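PDB 6G1D: hydrogen peroxide-inducible genes activator from Corynebacterium glutamicum, which probably senses hydrogen peroxide through its redox-active regulatory domain and, as a LysR-type transcription factor, controls the genes that answer peroxide stress. Local coordinates for residues B[170-175]-B[253-258]; B[176-181]-B[266-271]; B[257-262]-B[312-317]. The protein carries 1 engineered substitution. All blocks are in the same frame, centred on the assembly; numbering follows the deposited sequence.

All three contacts lie in the same half of the chain, with centres 10 to 15 Å apart. Interactions 1 and 2 share strand 164-179, which lies between strands 251-254 and 267-287 in the mixed six-stranded sheet: 170-175 pairs with the former, an edge strand, and 176-181 with the start of the latter. Interaction 3 takes over where interaction 1 ends, sharing Ala-257 and Ile-258, and sets helix 258-261 against the end of helix 293-316. Ile-175, touching Thr-269 and Ile-258, ties the sheet to helix 258-261. Along the chain, the segments of interaction 2 alternate with those of interactions 1 and 3, interlacing distant parts of one LysR-type regulatory domain.

Interaction 1 of 3, residues B[170-175]-B[253-258]; sequences YDEDFI and VPISAI
Glu-172 and Ser-256 carry the polar side-chain part of this contact, where strand 170-175 pairs with the end of strand 251-254 and the following 3-10 turn, in the sheet of the LysR-type regulatory domain, related to periplasmic binding proteins. With CG anti to the backbone N (chi1 176°) and the chain extended beyond it, the carboxylate reaches the turn. There OE2 of Glu-172 accepts two bonds: OG of Ser-256 donates at 2.6 Å to its syn lone pair, and N of Ser-256 arrives at 2.9 Å nearly along the C-O axis. The other oxygen, OE1, forms a salt bridge with Arg-280. CB of Pro-254 packs against the carboxylate, 3.4 Å from CD of Glu-172.

Backbone bonds fix the antiparallel register. Ile-175 and Val-253 form a hydrogen-bonded pair, N of Ile-175 to O of Val-253 at 2.9 Å and N of Val-253 to O of Ile-175 at 3.0 Å. Phe-174 and Pro-254 form the next, non-hydrogen-bonded pair, beyond which N of Ile-255 donates to O of Asp-173 at 3.0 Å. The proline CA lies near the plane of the Phe-174 ring, at its edge; helix 208-219 packs against that ring.

Apolar contacts close the Ile-175 side. Its CG2 lies beside CG2 of Val-253 at 3.6 Å, the two side chains pointing the same way. Farther out, CD1 of Ile-175 meets CD1 of Ile-258 at 3.9 Å, where the two side chains cross at about a right angle.

The buried carboxylate is thus gripped by two donors from one serine and by an arginine of the adjacent strand 267-287. These partners probably stabilise its negative charge, and the double grip anchors the 3-10 turn to the sheet as the chain leaves its edge strand.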
# COMPACT_ATOMS: atom_id res chain seq x y z
N TYR B 170 20.10 -8.72 -26.01
CA TYR B 170 21.01 -7.69 -26.52
C TYR B 170 21.62 -6.86 -25.38
O TYR B 170 21.09 -6.87 -24.26
CB TYR B 170 20.25 -6.77 -27.48
CG TYR B 170 18.96 -6.23 -26.90
CD1 TYR B 170 18.92 -5.10 -26.10
CD2 TYR B 170 17.74 -6.86 -27.17
CE1 TYR B 170 17.75 -4.61 -25.58
CE2 TYR B 170 16.56 -6.37 -26.64
CZ TYR B 170 16.56 -5.25 -25.86
OH TYR B 170 15.38 -4.80 -25.37
N ASP B 171 22.70 -6.17 -25.69
CA ASP B 171 23.24 -5.09 -24.87
C ASP B 171 22.72 -3.73 -25.38
O ASP B 171 22.85 -3.42 -26.57
CB ASP B 171 24.77 -5.10 -24.93
CG ASP B 171 25.35 -6.26 -24.20
OD1 ASP B 171 24.80 -6.66 -23.17
OD2 ASP B 171 26.41 -6.78 -24.64
N GLU B 172 22.11 -2.97 -24.49
CA GLU B 172 21.52 -1.68 -24.86
C GLU B 172 22.36 -0.59 -24.22
O GLU B 172 22.49 -0.55 -22.98
CB GLU B 172 20.10 -1.58 -24.34
CG GLU B 172 19.44 -0.24 -24.59
CD GLU B 172 17.97 -0.23 -24.28
OE1 GLU B 172 17.52 -1.10 -23.47
OE2 GLU B 172 17.26 0.65 -24.84
N ASP B 173 22.88 0.31 -25.04
CA ASP B 173 23.70 1.40 -24.54
C ASP B 173 22.86 2.40 -23.75
O ASP B 173 21.67 2.54 -23.99
CB ASP B 173 24.43 2.11 -25.68
CG ASP B 173 25.58 1.29 -26.25
OD1 ASP B 173 26.32 0.60 -25.48
OD2 ASP B 173 25.77 1.33 -27.48
N PHE B 174 23.49 3.07 -22.79
CA PHE B 174 22.94 4.29 -22.22
C PHE B 174 23.40 5.53 -23.01
O PHE B 174 24.33 5.47 -23.80
CB PHE B 174 23.37 4.48 -20.77
CG PHE B 174 23.02 3.32 -19.88
CD1 PHE B 174 21.72 2.85 -19.84
CD2 PHE B 174 23.98 2.73 -19.07
CE1 PHE B 174 21.39 1.78 -19.02
CE2 PHE B 174 23.66 1.69 -18.25
CZ PHE B 174 22.36 1.21 -18.23
N ILE B 175 22.71 6.62 -22.77
CA ILE B 175 23.06 7.93 -23.26
C ILE B 175 22.83 8.91 -22.09
O ILE B 175 21.95 8.70 -21.28
CB ILE B 175 22.20 8.33 -24.47
CG1 ILE B 175 22.74 9.62 -25.13
CG2 ILE B 175 20.72 8.50 -24.10
CD1 ILE B 175 22.28 9.80 -26.57
N VAL B 253 19.68 7.48 -19.74
CA VAL B 253 18.56 6.66 -20.17
C VAL B 253 19.03 5.62 -21.19
O VAL B 253 20.06 5.79 -21.86
CB VAL B 253 17.38 7.48 -20.74
CG1 VAL B 253 16.90 8.48 -19.70
CG2 VAL B 253 17.74 8.15 -22.06
N PRO B 254 18.29 4.52 -21.31
CA PRO B 254 18.61 3.55 -22.37
C PRO B 254 18.31 4.15 -23.73
O PRO B 254 17.36 4.92 -23.84
CB PRO B 254 17.64 2.39 -22.10
CG PRO B 254 17.06 2.66 -20.76
CD PRO B 254 17.11 4.11 -20.52
N ILE B 255 19.10 3.81 -24.74
CA ILE B 255 18.91 4.41 -26.06
C ILE B 255 17.54 4.20 -26.70
O ILE B 255 17.07 5.06 -27.44
CB ILE B 255 20.01 4.07 -27.06
CG1 ILE B 255 20.15 2.56 -27.30
CG2 ILE B 255 21.34 4.72 -26.63
CD1 ILE B 255 20.95 2.30 -28.56
N SER B 256 16.87 3.09 -26.39
CA SER B 256 15.50 2.87 -26.90
C SER B 256 14.53 3.92 -26.40
O SER B 256 13.53 4.15 -27.05
CB SER B 256 14.97 1.47 -26.56
OG SER B 256 14.80 1.31 -25.16
N ALA B 257 14.81 4.56 -25.27
CA ALA B 257 13.97 5.64 -24.78
C ALA B 257 14.05 6.96 -25.59
O ALA B 257 13.16 7.82 -25.47
CB ALA B 257 14.25 5.95 -23.32
N ILE B 258 15.10 7.14 -26.37
CA ILE B 258 15.39 8.44 -27.02
C ILE B 258 14.19 9.06 -27.72
O ILE B 258 13.83 10.19 -27.41
CB ILE B 258 16.65 8.35 -27.88
CG1 ILE B 258 17.89 8.29 -26.97
CG2 ILE B 258 16.79 9.54 -28.83
CD1 ILE B 258 19.15 7.84 -27.67

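Interaction 2 of 3, residues B[176-181]-B[266-271]; sequences VVTASD and GLATAN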
# COMPACT_ATOMS: atom_id res chain seq x y z
N VAL B 176 23.66 9.93 -22.02
CA VAL B 176 23.56 10.99 -21.01
C VAL B 176 22.60 12.05 -21.50
O VAL B 176 22.68 12.49 -22.63
CB VAL B 176 24.93 11.62 -20.73
CG1 VAL B 176 24.83 12.68 -19.64
CG2 VAL B 176 25.96 10.55 -20.34
N VAL B 177 21.69 12.47 -20.65
CA VAL B 177 20.69 13.46 -20.99
C VAL B 177 20.83 14.63 -20.01
O VAL B 177 20.85 14.44 -18.80
CB VAL B 177 19.25 12.89 -20.89
CG1 VAL B 177 18.22 13.94 -21.29
CG2 VAL B 177 19.15 11.66 -21.78
N THR B 178 20.91 15.84 -20.56
CA THR B 178 21.15 17.06 -19.77
C THR B 178 20.21 18.14 -20.25
O THR B 178 19.59 18.01 -21.31
CB THR B 178 22.58 17.56 -19.98
OG1 THR B 178 22.76 18.04 -21.34
CG2 THR B 178 23.59 16.44 -19.71
N ALA B 179 20.13 19.24 -19.49
CA ALA B 179 19.50 20.43 -19.98
C ALA B 179 20.27 20.94 -21.20
O ALA B 179 21.48 20.73 -21.35
CB ALA B 179 19.45 21.52 -18.91
N SER B 180 19.55 21.58 -22.10
CA SER B 180 20.15 22.23 -23.29
C SER B 180 21.38 23.09 -23.02
O SER B 180 22.33 23.07 -23.80
CB SER B 180 19.10 23.13 -23.92
OG SER B 180 18.15 22.29 -24.52
N ASP B 181 21.36 23.85 -21.94
CA ASP B 181 22.48 24.75 -21.62
C ASP B 181 23.63 24.11 -20.79
O ASP B 181 24.57 24.77 -20.43
CB ASP B 181 21.95 26.02 -20.94
CG ASP B 181 21.38 25.77 -19.55
OD1 ASP B 181 21.31 24.61 -19.11
OD2 ASP B 181 20.91 26.72 -18.89
N GLY B 266 14.27 21.59 -24.68
CA GLY B 266 15.05 21.86 -23.49
C GLY B 266 16.00 20.77 -23.03
O GLY B 266 16.63 20.93 -21.96
N LEU B 267 16.11 19.68 -23.80
CA LEU B 267 17.05 18.60 -23.50
C LEU B 267 18.17 18.56 -24.49
O LEU B 267 17.99 18.92 -25.63
CB LEU B 267 16.33 17.26 -23.51
CG LEU B 267 15.28 17.06 -22.43
CD1 LEU B 267 14.69 15.67 -22.54
CD2 LEU B 267 15.88 17.20 -21.05
N ALA B 268 19.34 18.10 -24.06
CA ALA B 268 20.42 17.72 -24.96
C ALA B 268 20.98 16.40 -24.49
O ALA B 268 20.64 15.94 -23.40
CB ALA B 268 21.49 18.78 -25.00
N THR B 269 21.83 15.79 -25.30
CA THR B 269 22.42 14.50 -24.99
C THR B 269 23.92 14.52 -25.15
O THR B 269 24.46 15.38 -25.83
CB THR B 269 21.87 13.38 -25.93
OG1 THR B 269 22.11 13.74 -27.29
CG2 THR B 269 20.37 13.15 -25.70
N ALA B 270 24.57 13.52 -24.58
CA ALA B 270 26.00 13.33 -24.67
C ALA B 270 26.32 11.86 -24.55
O ALA B 270 25.54 11.09 -24.00
CB ALA B 270 26.68 14.06 -23.54
N ASN B 271 27.52 11.47 -25.00
CA ASN B 271 27.96 10.09 -24.85
C ASN B 271 29.36 9.98 -24.33
O ASN B 271 30.19 10.88 -24.51
CB ASN B 271 27.88 9.35 -26.19
CG ASN B 271 26.46 9.00 -26.57
OD1 ASN B 271 25.84 8.15 -25.93
ND2 ASN B 271 25.92 9.67 -27.59
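Val-177 holds CG1 anti to its backbone N (chi1 -178°); in Leu-267, chi1 sets CG anti to the carbonyl carbon and an extended chi2 carries the methyls onward. The two side chains then meet obliquely, CG1 of Val-177 lying 4.0 Å from CD2 of Leu-267. Met-241 of helix 237-245 touches both residues and helps to cover the pair.

The segments are neighbouring antiparallel strands of the mixed six-stranded sheet in the LysR-type regulatory domain, whose family is related to periplasmic binding proteins. Four backbone bonds set their register. Val-176 with Ala-270 is one hydrogen-bonded pair: N of Ala-270 reaches O of Val-176 at 2.9 Å, and N of Val-176 returns a bond to O of Ala-270 at 3.0 Å. Thr-178 with Ala-268 is the other, with straighter bonds: N of Thr-178 to O of Ala-268 makes an angle of 176° at the hydrogen, while N of Ala-268 meets O of Thr-178 at 2.8 Å. Between them, Val-177 faces Thr-269 in a non-hydrogen-bonded pair, where CA of Thr-269 lies 3.1 Å from O of Val-176 as a CA-H...O contact.

On the face carrying Val-176 and Thr-178, CB of Val-176 packs against CB of Ala-270 at 4.1 Å. OG1 of Thr-178 donates to O of Ala-179, the next residue, at 3.0 Å, from above the carbonyl plane.

As strand 164-179 ends, N of Ser-180 still bonds to O of Gly-266, the donor standing 58° out of the carbonyl plane. Gly-266 has a positive phi that would press a CB onto the preceding carbonyl.

The pairing rests chiefly on backbone donors and acceptors, with Val-176, Thr-178, Ala-268 and Ala-270 on one face, Val-177 and Thr-269 on the other; the Val-177/Leu-267 contact adds apolar packing.

Interaction 3 of 3, residues B[257-262]-B[312-317]; sequences AIPWEC and ALAAST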
# COMPACT_ATOMS: atom_id res chain seq x y z
N ALA B 257 14.81 4.56 -25.27
CA ALA B 257 13.97 5.64 -24.78
C ALA B 257 14.05 6.96 -25.59
O ALA B 257 13.16 7.82 -25.47
CB ALA B 257 14.25 5.95 -23.32
N ILE B 258 15.10 7.14 -26.37
CA ILE B 258 15.39 8.44 -27.02
C ILE B 258 14.19 9.06 -27.72
O ILE B 258 13.83 10.19 -27.41
CB ILE B 258 16.65 8.35 -27.88
CG1 ILE B 258 17.89 8.29 -26.97
CG2 ILE B 258 16.79 9.54 -28.83
CD1 ILE B 258 19.15 7.84 -27.67
N PRO B 259 13.53 8.33 -28.63
CA PRO B 259 12.47 9.02 -29.38
C PRO B 259 11.28 9.39 -28.53
O PRO B 259 10.50 10.23 -28.93
CB PRO B 259 12.03 8.01 -30.45
CG PRO B 259 13.09 6.98 -30.48
CD PRO B 259 13.77 6.96 -29.14
N TRP B 260 11.11 8.73 -27.39
CA TRP B 260 9.91 8.89 -26.56
C TRP B 260 10.08 9.88 -25.43
O TRP B 260 9.11 10.40 -24.95
CB TRP B 260 9.51 7.51 -26.00
CG TRP B 260 9.23 6.55 -27.09
CD1 TRP B 260 10.06 5.62 -27.58
CD2 TRP B 260 8.06 6.52 -27.91
NE1 TRP B 260 9.47 4.94 -28.64
CE2 TRP B 260 8.22 5.46 -28.82
CE3 TRP B 260 6.87 7.24 -27.91
CZ2 TRP B 260 7.27 5.16 -29.79
CZ3 TRP B 260 5.89 6.91 -28.87
CH2 TRP B 260 6.12 5.89 -29.81
N GLU B 261 11.32 10.07 -24.99
CA GLU B 261 11.63 10.86 -23.81
C GLU B 261 12.55 12.06 -24.07
O GLU B 261 12.45 13.05 -23.35
CB GLU B 261 12.30 9.96 -22.74
CG GLU B 261 11.57 8.69 -22.34
CD GLU B 261 10.21 8.87 -21.64
OE1 GLU B 261 9.83 10.03 -21.36
OE2 GLU B 261 9.51 7.83 -21.35
N CYS B 262 13.45 11.96 -25.05
CA CYS B 262 14.59 12.88 -25.18
C CYS B 262 14.51 13.89 -26.30
O CYS B 262 15.48 14.58 -26.54
CB CYS B 262 15.89 12.12 -25.40
SG CYS B 262 16.19 10.95 -24.12
N ALA B 312 16.80 1.86 -34.56
CA ALA B 312 16.69 2.62 -35.78
C ALA B 312 15.81 3.85 -35.57
O ALA B 312 16.13 4.90 -36.09
CB ALA B 312 16.15 1.76 -36.91
N LEU B 313 14.73 3.73 -34.77
CA LEU B 313 13.90 4.88 -34.46
C LEU B 313 14.74 5.94 -33.70
O LEU B 313 14.65 7.13 -34.00
CB LEU B 313 12.68 4.52 -33.66
CG LEU B 313 11.60 5.61 -33.48
CD1 LEU B 313 10.95 5.93 -34.82
CD2 LEU B 313 10.52 5.17 -32.49
N ALA B 314 15.57 5.50 -32.77
CA ALA B 314 16.49 6.41 -32.08
C ALA B 314 17.46 7.11 -33.04
O ALA B 314 17.62 8.33 -32.94
CB ALA B 314 17.28 5.67 -31.00
N ALA B 315 18.07 6.37 -33.95
CA ALA B 315 18.95 6.96 -34.95
C ALA B 315 18.22 7.93 -35.87
O ALA B 315 18.81 8.91 -36.29
CB ALA B 315 19.63 5.86 -35.77
N SER B 316 16.94 7.69 -36.16
CA SER B 316 16.14 8.56 -37.02
C SER B 316 15.91 9.96 -36.43
O SER B 316 15.55 10.87 -37.16
CB SER B 316 14.80 7.91 -37.37
OG SER B 316 13.84 8.11 -36.33
N THR B 317 16.08 10.13 -35.13
CA THR B 317 15.86 11.44 -34.51
C THR B 317 16.99 12.41 -34.83
O THR B 317 16.83 13.59 -34.63
CB THR B 317 15.77 11.37 -32.98
OG1 THR B 317 17.00 10.89 -32.46
CG2 THR B 317 14.64 10.47 -32.55
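Pro-259 and Leu-313 form the centre of a small helix-against-helix packing in the regulatory domain, where the short helix 258-261 meets the end of the long helix 293-316. The proline ring is the bump: its CG pushes in between Leu-313 and Ala-314, touching CG of Leu-313 at 3.6 Å and the backbone N of Ala-314 at 3.7 Å. Leu-313 forms one wall of this hollow. Its CG stands anti to the backbone N (chi1 -169°), and its CD2 also approaches CB of the proline.

Ala-314 supplies the low floor. The small CB of this residue is met by CD of Pro-259 and, at 4.2 Å, by CB of Ile-258, allowing the two helices to come close: the CA atoms of Pro-259 and Ala-314 are 5.5 Å apart. Thr-317 bounds the other end, bringing CG2 up to CA of Pro-259 at 4.1 Å, while its OG1 passes CG2 of Ile-258, the two side chains crossing at about a right angle.

At the outer edge, the indole of Trp-260 crosses Leu-313 at about a right angle, with NE1 4.0 Å from CD2 of the leucine. Trp-260 also meets Tyr-113, packs on Gln-242 of a second subunit, and lies beside a bound 1,2-ethanediol, probably from the crystallisation liquor.

OG1 of Thr-317 donates to O of Ala-314 at 2.7 Å, in the plane of that carbonyl, and accepts a bond from N of Ile-319.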